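Local coordinates for sensor protein (Rhodopseudomonas palustris, PDB 2OOL) that senses light through a bound biliverdin chromophore, this chain being the chromophore-binding PAS-GAF part of a bacteriophytochrome that probably signals as a histidine kinase, at residues 42-47 with 60-65; 125-130 with 249-254; 155-160 with 321-326. All coordinates share one frame; numbering follows the deposited sequence.

Contact 1: 42-47 with 60-65; sequences HGYLFV and ANVEDL
Tyr44 and Leu65 meet ring face to methyl: CD2 of Leu65 sits 3.8 Å above the plane of the Tyr44 ring, over its centre, a CH-pi contact, and CB of the same leucine lies over that face nearer CE1. At the rim the partner is polar. The backbone O of Asn61 lies near the ring plane, 3.4 Å from Tyr44 CE1, and the Asn61 amide, its plane turned 27° from the ring, brings ND2 to 3.4 Å from Tyr44 CD1. Tyr44 points its CB toward 60-65, and chi1 of -54° sets CG anti to the carbonyl carbon. Val62 CG2 wedges between two aromatic side chains, 3.7 Å from Tyr44 CD1 and 3.9 Å from Phe46 CZ, approaching both rings obliquely. An alanine in place of Tyr44 would probably open a gap beside Leu65 CD2 and leave the Asn61 amide without its aromatic neighbour.

The amide is itself held by several bonds. ND2 of Asn61 donates to the O of Gly43 at 2.8 Å, the acceptor lying in the amide plane, with a weak second bond to the O of Pro41. The N-H...O angle to Gly43 is 167°, close to straight. Its OD1 is bonded to Ser59 OG, whose hydroxyl also meets Leu45 N. These bonds fix the rotation of the amide between strand 55-59 and the short helix that follows. Such a short helix, following the first strand hairpin and packed against strand 44-48 of the antiparallel sheet, is characteristic of the PAS fold.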
loop_
_atom_site.group_PDB
_atom_site.type_symbol
_atom_site.label_atom_id
_atom_site.label_comp_id
_atom_site.label_asym_id
_atom_site.label_seq_id
_atom_site.Cartn_x
_atom_site.Cartn_y
_atom_site.Cartn_z
ATOM N N HIS A 42 -5.784 -11.680 -23.398
ATOM C CA HIS A 42 -5.385 -12.266 -22.109
ATOM C C HIS A 42 -6.572 -12.187 -21.119
ATOM O O HIS A 42 -6.461 -12.683 -20.014
ATOM C CB HIS A 42 -4.137 -11.560 -21.528
ATOM C CG HIS A 42 -4.358 -10.104 -21.245
ATOM N ND1 HIS A 42 -4.401 -9.158 -22.239
ATOM C CD2 HIS A 42 -4.603 -9.446 -20.090
ATOM C CE1 HIS A 42 -4.668 -7.979 -21.714
ATOM N NE2 HIS A 42 -4.776 -8.118 -20.408
ATOM N N GLY A 43 -7.681 -11.524 -21.506
ATOM C CA GLY A 43 -8.858 -11.344 -20.634
ATOM C C GLY A 43 -10.130 -11.598 -21.441
ATOM O O GLY A 43 -10.059 -11.879 -22.606
ATOM N N TYR A 44 -11.287 -11.492 -20.814
ATOM C CA TYR A 44 -12.575 -11.657 -21.498
ATOM C C TYR A 44 -13.517 -10.486 -21.185
ATOM O O TYR A 44 -13.510 -9.964 -20.078
ATOM C CB TYR A 44 -13.241 -12.990 -21.064
ATOM C CG TYR A 44 -12.376 -14.221 -21.251
ATOM C CD1 TYR A 44 -12.389 -14.936 -22.441
ATOM C CD2 TYR A 44 -11.547 -14.686 -20.222
ATOM C CE1 TYR A 44 -11.559 -16.070 -22.617
ATOM C CE2 TYR A 44 -10.717 -15.807 -20.398
ATOM C CZ TYR A 44 -10.736 -16.482 -21.598
ATOM O OH TYR A 44 -9.951 -17.614 -21.761
ATOM N N LEU A 45 -14.379 -10.115 -22.131
ATOM C CA LEU A 45 -15.277 -8.967 -21.925
ATOM C C LEU A 45 -16.744 -9.322 -22.164
ATOM O O LEU A 45 -17.062 -10.000 -23.136
ATOM C CB LEU A 45 -14.869 -7.809 -22.851
ATOM C CG LEU A 45 -15.591 -6.475 -22.799
ATOM C CD1 LEU A 45 -14.634 -5.377 -23.267
ATOM C CD2 LEU A 45 -16.932 -6.449 -23.628
ATOM N N PHE A 46 -17.614 -8.826 -21.276
ATOM C CA PHE A 46 -19.055 -8.961 -21.415
ATOM C C PHE A 46 -19.669 -7.593 -21.262
ATOM O O PHE A 46 -19.262 -6.817 -20.403
ATOM C CB PHE A 46 -19.590 -9.823 -20.294
ATOM C CG PHE A 46 -19.021 -11.200 -20.271
ATOM C CD1 PHE A 46 -19.742 -12.264 -20.803
ATOM C CD2 PHE A 46 -17.764 -11.444 -19.717
ATOM C CE1 PHE A 46 -19.254 -13.552 -20.750
ATOM C CE2 PHE A 46 -17.234 -12.740 -19.706
ATOM C CZ PHE A 46 -17.957 -13.783 -20.209
ATOM N N VAL A 47 -20.602 -7.265 -22.123
ATOM C CA VAL A 47 -21.552 -6.211 -21.833
ATOM C C VAL A 47 -22.747 -6.875 -21.248
ATOM O O VAL A 47 -23.231 -7.823 -21.823
ATOM C CB VAL A 47 -21.952 -5.424 -23.104
ATOM C CG1 VAL A 47 -22.919 -4.342 -22.731
ATOM C CG2 VAL A 47 -20.624 -4.865 -23.806
ATOM N N ALA A 60 -15.032 -12.736 -28.656
ATOM C CA ALA A 60 -15.095 -14.009 -29.357
ATOM C C ALA A 60 -14.294 -15.101 -28.665
ATOM O O ALA A 60 -14.626 -16.269 -28.812
ATOM C CB ALA A 60 -14.553 -13.843 -30.794
ATOM N N ASN A 61 -13.209 -14.709 -27.977
ATOM C CA ASN A 61 -12.356 -15.633 -27.208
ATOM C C ASN A 61 -13.068 -16.336 -26.058
ATOM O O ASN A 61 -12.600 -17.348 -25.554
ATOM C CB ASN A 61 -11.035 -14.951 -26.714
ATOM C CG ASN A 61 -11.243 -13.895 -25.610
ATOM O OD1 ASN A 61 -12.287 -13.287 -25.512
ATOM N ND2 ASN A 61 -10.221 -13.697 -24.765
ATOM N N VAL A 62 -14.217 -15.821 -25.654
ATOM C CA VAL A 62 -15.084 -16.519 -24.715
ATOM C C VAL A 62 -15.456 -17.940 -25.198
ATOM O O VAL A 62 -15.738 -18.801 -24.377
ATOM C CB VAL A 62 -16.319 -15.649 -24.423
ATOM C CG1 VAL A 62 -17.417 -16.409 -23.886
ATOM C CG2 VAL A 62 -15.890 -14.504 -23.467
ATOM N N GLU A 63 -15.419 -18.185 -26.508
ATOM C CA GLU A 63 -15.645 -19.524 -27.053
ATOM C C GLU A 63 -14.675 -20.532 -26.451
ATOM O O GLU A 63 -15.050 -21.676 -26.170
ATOM C CB GLU A 63 -15.511 -19.524 -28.581
ATOM C CG GLU A 63 -15.484 -20.912 -29.210
ATOM C CD GLU A 63 -16.135 -20.946 -30.602
ATOM O OE1 GLU A 63 -15.679 -20.231 -31.527
ATOM O OE2 GLU A 63 -17.120 -21.689 -30.755
ATOM N N ASP A 64 -13.432 -20.121 -26.234
ATOM C CA ASP A 64 -12.501 -21.029 -25.623
ATOM C C ASP A 64 -12.753 -21.178 -24.127
ATOM O O ASP A 64 -12.322 -22.155 -23.529
ATOM C CB ASP A 64 -11.069 -20.572 -25.830
ATOM C CG ASP A 64 -10.786 -20.162 -27.256
ATOM O OD1 ASP A 64 -11.096 -20.951 -28.191
ATOM O OD2 ASP A 64 -10.254 -19.042 -27.428
ATOM N N LEU A 65 -13.381 -20.198 -23.505
ATOM C CA LEU A 65 -13.609 -20.267 -22.080
ATOM C C LEU A 65 -14.716 -21.253 -21.825
ATOM O O LEU A 65 -14.527 -22.241 -21.138
ATOM C CB LEU A 65 -13.956 -18.882 -21.525
ATOM C CG LEU A 65 -14.137 -18.725 -20.015
ATOM C CD1 LEU A 65 -12.976 -19.310 -19.198
ATOM C CD2 LEU A 65 -14.441 -17.293 -19.681
#

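Contact 2: 125-130 with 249-254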
loop_
_atom_site.group_PDB
_atom_site.type_symbol
_atom_site.label_atom_id
_atom_site.label_comp_id
_atom_site.label_asym_id
_atom_site.label_seq_id
_atom_site.Cartn_x
_atom_site.Cartn_y
_atom_site.Cartn_z
ATOM N N HIS A 125 -20.545 3.097 -18.684
ATOM C CA HIS A 125 -20.198 4.189 -19.636
ATOM C C HIS A 125 -21.217 3.983 -20.764
ATOM O O HIS A 125 -21.609 2.848 -21.044
ATOM C CB HIS A 125 -18.669 4.099 -20.023
ATOM C CG HIS A 125 -18.188 5.109 -21.052
ATOM N ND1 HIS A 125 -18.244 6.477 -20.858
ATOM C CD2 HIS A 125 -17.617 4.933 -22.273
ATOM C CE1 HIS A 125 -17.749 7.094 -21.917
ATOM N NE2 HIS A 125 -17.360 6.178 -22.788
ATOM N N ASP A 126 -21.814 5.066 -21.295
ATOM C CA ASP A 126 -22.813 4.949 -22.386
ATOM C C ASP A 126 -24.004 4.101 -22.118
ATOM O O ASP A 126 -24.498 3.351 -22.984
ATOM C CB ASP A 126 -22.147 4.480 -23.675
ATOM C CG ASP A 126 -21.268 5.583 -24.300
ATOM O OD1 ASP A 126 -21.051 6.631 -23.652
ATOM O OD2 ASP A 126 -20.875 5.437 -25.482
ATOM N N SER A 127 -24.545 4.268 -20.925
ATOM C CA SER A 127 -25.794 3.642 -20.581
ATOM C C SER A 127 -25.669 2.129 -20.522
ATOM O O SER A 127 -26.675 1.422 -20.471
ATOM C CB SER A 127 -26.920 4.124 -21.567
ATOM O OG SER A 127 -26.584 5.468 -21.996
ATOM N N ILE A 128 -24.430 1.610 -20.489
ATOM C CA ILE A 128 -24.219 0.154 -20.389
ATOM C C ILE A 128 -23.164 -0.233 -19.375
ATOM O O ILE A 128 -22.385 0.594 -18.943
ATOM C CB ILE A 128 -23.856 -0.487 -21.775
ATOM C CG1 ILE A 128 -22.589 0.131 -22.360
ATOM C CG2 ILE A 128 -25.054 -0.374 -22.761
ATOM C CD1 ILE A 128 -21.915 -0.717 -23.373
ATOM N N VAL A 129 -23.083 -1.527 -19.072
ATOM C CA VAL A 129 -22.150 -2.060 -18.086
ATOM C C VAL A 129 -21.265 -3.036 -18.781
ATOM O O VAL A 129 -21.759 -3.906 -19.463
ATOM C CB VAL A 129 -22.914 -2.812 -16.966
ATOM C CG1 VAL A 129 -21.942 -3.400 -15.961
ATOM C CG2 VAL A 129 -23.939 -1.870 -16.296
ATOM N N ILE A 130 -19.954 -2.876 -18.606
ATOM C CA ILE A 130 -18.960 -3.696 -19.235
ATOM C C ILE A 130 -18.259 -4.412 -18.075
ATOM O O ILE A 130 -17.845 -3.763 -17.125
ATOM C CB ILE A 130 -17.966 -2.855 -20.043
ATOM C CG1 ILE A 130 -18.628 -2.235 -21.286
ATOM C CG2 ILE A 130 -16.708 -3.676 -20.437
ATOM C CD1 ILE A 130 -17.728 -1.385 -22.199
ATOM N N PRO A 249 -26.210 -1.934 -26.878
ATOM C CA PRO A 249 -27.628 -2.335 -26.955
ATOM C C PRO A 249 -28.590 -1.225 -26.572
ATOM O O PRO A 249 -29.766 -1.259 -26.993
ATOM C CB PRO A 249 -27.717 -3.497 -25.948
ATOM C CG PRO A 249 -26.707 -3.163 -24.949
ATOM C CD PRO A 249 -25.540 -2.579 -25.727
ATOM N N ARG A 250 -28.150 -0.259 -25.773
ATOM C CA ARG A 250 -29.078 0.826 -25.389
ATOM C C ARG A 250 -29.097 1.972 -26.436
ATOM O O ARG A 250 -30.138 2.471 -26.762
ATOM C CB ARG A 250 -28.699 1.385 -24.005
ATOM C CG ARG A 250 -28.973 0.456 -22.807
ATOM C CD ARG A 250 -30.397 -0.024 -22.756
ATOM N NE ARG A 250 -30.504 -1.441 -23.122
ATOM C CZ ARG A 250 -31.554 -2.024 -23.719
ATOM N NH1 ARG A 250 -32.626 -1.318 -24.103
ATOM N NH2 ARG A 250 -31.506 -3.334 -23.967
ATOM N N LEU A 251 -27.909 2.371 -26.946
ATOM C CA LEU A 251 -27.779 3.578 -27.770
ATOM C C LEU A 251 -27.564 3.321 -29.247
ATOM O O LEU A 251 -27.900 4.213 -30.055
ATOM C CB LEU A 251 -26.672 4.454 -27.272
ATOM C CG LEU A 251 -26.740 4.826 -25.792
ATOM C CD1 LEU A 251 -25.464 5.553 -25.470
ATOM C CD2 LEU A 251 -27.980 5.659 -25.369
ATOM N N GLY A 252 -27.125 2.113 -29.631
ATOM C CA GLY A 252 -26.796 1.853 -31.023
ATOM C C GLY A 252 -25.347 2.249 -31.120
ATOM O O GLY A 252 -24.737 2.744 -30.131
ATOM N N GLY A 253 -24.767 1.974 -32.285
ATOM C CA GLY A 253 -23.429 2.276 -32.558
ATOM C C GLY A 253 -22.485 1.252 -31.955
ATOM O O GLY A 253 -22.915 0.373 -31.228
ATOM N N PRO A 254 -21.185 1.388 -32.254
ATOM C CA PRO A 254 -20.124 0.522 -31.742
ATOM C C PRO A 254 -19.945 0.678 -30.245
ATOM O O PRO A 254 -20.338 1.677 -29.708
ATOM C CB PRO A 254 -18.858 1.055 -32.424
ATOM C CG PRO A 254 -19.220 2.411 -32.958
ATOM C CD PRO A 254 -20.677 2.468 -33.127
#
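The backbone O of Asp126 accepts a hydrogen bond from ND2 of Asn248, and CD1 of Leu251 packs against the same oxygen at 3.5 Å. OD1 of Asn248 in turn accepts two bonds: that from Arg250 N closes an Asx turn, and Leu251 N adds a second to the same oxygen. One amide so ties the 125-128 hairpin turn to the facing loop. Between 125-130 and 249-254 themselves no hydrogen bond forms; the meeting is by van der Waals contact.

Leu251 straddles the hydroxyl of Ser127, with OG 3.7 Å from CD1 and equally far from CD2, while its CD1 reaches CB of Asp126 at 3.9 Å. Arg250 uses its aliphatic root alone: CG rests 3.4 Å from Ser127 O, and the bent chain carries the guanidinium away. With CG1 of Ile128 between the backbone N and the carbonyl carbon, CG2 is anti to the carbonyl carbon and lies 3.7 Å from Pro249 CD.

The hairpin belongs to the PAS region and the loop to the GAF region, and of the six touching residues only Ile128 is buried. The chemistry implies an interdomain surface contact whose directional bonding comes largely from Asn248, with a weak His125-Asp256 bond beside it.

Contact 3: 155-160 with 321-326; sequences RLQTAA and LTWQIG
The indole of Trp323 meets Gln157 obliquely, the amide NE2 coming to 4.4 Å from CD1 of the ring. The indole also makes an edge-to-face stack with Trp323 of the second subunit, which in turn packs on Gln157.

The other flat group, the Gln324 amide, carries the polar part. Chi1 of -162° sets its CG anti to the backbone N, where CG rests 3.3 Å from Leu156 O. A bend at chi2 then lets NE2 reach carbonyls within 157-159, at the C-terminal part of helix 142-157 and the turn beyond. There it has two acceptors, both weakly bonded: Gln157 O at 3.1 Å with a strongly bent 126° N-H...O angle, and Ala159 O at 3.3 Å and a straighter 155°. One buried amide thus bridges two main-chain carbonyls.

Beside this, Leu156 CD2 lies 4.0 Å from Leu321 N, and Leu156 CD1 and Leu321 CD1 are 4.4 Å apart. Ile168 and Ala169 of helix 162-177 extend that apolar layer, touching Leu156 and Leu321 respectively. Helices 142-157, 162-177 and 308-332 so packed, with a tryptophan pair joining two subunits, are consistent with the helical bundle by which phytochrome GAF domains dimerise.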
loop_
_atom_site.group_PDB
_atom_site.type_symbol
_atom_site.label_atom_id
_atom_site.label_comp_id
_atom_site.label_asym_id
_atom_site.label_seq_id
_atom_site.Cartn_x
_atom_site.Cartn_y
_atom_site.Cartn_z
ATOM N N ARG A 155 9.068 9.088 0.859
ATOM C CA ARG A 155 10.294 9.611 0.257
ATOM C C ARG A 155 9.969 10.625 -0.817
ATOM O O ARG A 155 10.617 11.664 -0.931
ATOM C CB ARG A 155 11.135 8.499 -0.361
ATOM C CG ARG A 155 12.008 7.798 0.643
ATOM C CD ARG A 155 12.549 6.462 0.125
ATOM N NE ARG A 155 13.222 5.739 1.217
ATOM C CZ ARG A 155 13.865 4.573 1.093
ATOM N NH1 ARG A 155 13.959 3.956 -0.093
ATOM N NH2 ARG A 155 14.409 4.017 2.167
ATOM N N LEU A 156 8.964 10.301 -1.611
ATOM C CA LEU A 156 8.510 11.181 -2.660
ATOM C C LEU A 156 8.149 12.517 -2.037
ATOM O O LEU A 156 8.480 13.557 -2.575
ATOM C CB LEU A 156 7.289 10.559 -3.350
ATOM C CG LEU A 156 7.245 10.394 -4.863
ATOM C CD1 LEU A 156 8.555 10.193 -5.500
ATOM C CD2 LEU A 156 6.283 9.203 -5.235
ATOM N N GLN A 157 7.535 12.480 -0.858
ATOM C CA GLN A 157 7.032 13.689 -0.216
ATOM C C GLN A 157 8.085 14.607 0.397
ATOM O O GLN A 157 7.771 15.763 0.684
ATOM C CB GLN A 157 5.990 13.333 0.842
ATOM C CG GLN A 157 4.690 12.726 0.275
ATOM C CD GLN A 157 3.489 13.099 1.107
ATOM O OE1 GLN A 157 3.008 12.303 1.937
ATOM N NE2 GLN A 157 3.009 14.335 0.920
ATOM N N THR A 158 9.309 14.106 0.611
ATOM C CA THR A 158 10.446 14.964 0.983
ATOM C C THR A 158 11.506 15.093 -0.118
ATOM O O THR A 158 12.612 15.530 0.156
ATOM C CB THR A 158 11.143 14.472 2.290
ATOM O OG1 THR A 158 11.494 13.088 2.166
ATOM C CG2 THR A 158 10.245 14.699 3.535
ATOM N N ALA A 159 11.179 14.729 -1.356
ATOM C CA ALA A 159 12.071 14.949 -2.504
ATOM C C ALA A 159 12.285 16.444 -2.720
ATOM O O ALA A 159 11.312 17.199 -2.755
ATOM C CB ALA A 159 11.469 14.328 -3.766
ATOM N N ALA A 160 13.548 16.867 -2.872
ATOM C CA ALA A 160 13.903 18.297 -2.879
ATOM C C ALA A 160 13.937 18.909 -4.289
ATOM O O ALA A 160 13.834 20.141 -4.453
ATOM C CB ALA A 160 15.260 18.516 -2.171
ATOM N N LEU A 321 3.401 11.557 -6.767
ATOM C CA LEU A 321 4.392 12.235 -7.615
ATOM C C LEU A 321 3.744 13.514 -8.163
ATOM O O LEU A 321 4.316 14.603 -8.075
ATOM C CB LEU A 321 4.830 11.331 -8.790
ATOM C CG LEU A 321 5.876 11.888 -9.777
ATOM C CD1 LEU A 321 7.190 12.335 -9.055
ATOM C CD2 LEU A 321 6.206 10.957 -10.933
ATOM N N THR A 322 2.549 13.379 -8.716
ATOM C CA THR A 322 1.809 14.516 -9.263
ATOM C C THR A 322 1.695 15.666 -8.268
ATOM O O THR A 322 2.005 16.812 -8.599
ATOM C CB THR A 322 0.421 14.061 -9.735
ATOM O OG1 THR A 322 0.578 12.951 -10.642
ATOM C CG2 THR A 322 -0.351 15.214 -10.414
ATOM N N TRP A 323 1.294 15.377 -7.040
ATOM C CA TRP A 323 1.267 16.408 -5.994
ATOM C C TRP A 323 2.639 17.058 -5.742
ATOM O O TRP A 323 2.738 18.285 -5.555
ATOM C CB TRP A 323 0.791 15.798 -4.689
ATOM C CG TRP A 323 0.862 16.710 -3.546
ATOM C CD1 TRP A 323 1.788 16.714 -2.560
ATOM C CD2 TRP A 323 -0.051 17.764 -3.250
ATOM N NE1 TRP A 323 1.523 17.717 -1.669
ATOM C CE2 TRP A 323 0.400 18.385 -2.072
ATOM C CE3 TRP A 323 -1.199 18.259 -3.881
ATOM C CZ2 TRP A 323 -0.263 19.473 -1.492
ATOM C CZ3 TRP A 323 -1.869 19.341 -3.297
ATOM C CH2 TRP A 323 -1.393 19.935 -2.120
ATOM N N GLN A 324 3.693 16.244 -5.714
ATOM C CA GLN A 324 5.013 16.759 -5.420
ATOM C C GLN A 324 5.605 17.603 -6.551
ATOM O O GLN A 324 6.362 18.545 -6.301
ATOM C CB GLN A 324 5.975 15.641 -5.043
ATOM C CG GLN A 324 7.233 16.141 -4.300
ATOM C CD GLN A 324 6.989 16.604 -2.854
ATOM O OE1 GLN A 324 5.854 16.651 -2.359
ATOM N NE2 GLN A 324 8.066 16.913 -2.172
ATOM N N ILE A 325 5.282 17.264 -7.785
ATOM C CA ILE A 325 5.640 18.101 -8.932
ATOM C C ILE A 325 5.183 19.531 -8.688
ATOM O O ILE A 325 5.971 20.475 -8.828
ATOM C CB ILE A 325 4.981 17.586 -10.232
ATOM C CG1 ILE A 325 5.732 16.341 -10.747
ATOM C CG2 ILE A 325 4.983 18.704 -11.264
ATOM C CD1 ILE A 325 4.965 15.428 -11.715
ATOM N N GLY A 326 3.919 19.666 -8.293
ATOM C CA GLY A 326 3.323 20.941 -7.961
ATOM C C GLY A 326 4.018 21.635 -6.806
ATOM O O GLY A 326 4.343 22.826 -6.909
#

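Overall arrangement
Contacts 1 and 2 are neighbours on the PAS sheet, their centres 18 Å apart. Strands 44-48 and 128-134 pair there, and CG1 of Val47 packs 3.5 Å from the O of Val129. Contact 1 lies within the PAS region; contact 2 joins its hairpin to the GAF loop 249-254. Strand 241-244, just before that loop, lies between strands 38-39 and 55-59 in the PAS sheet, consistent with the knot of phytochromes. Contact 3 stands apart at the subunit interface, across the chain's centre, its centre about 41 Å from that of contact 1 and about 40 Å from that of contact 2. The biliverdin pocket draws on residues between 28 and 299, so 321-326 contributes nothing to it directly.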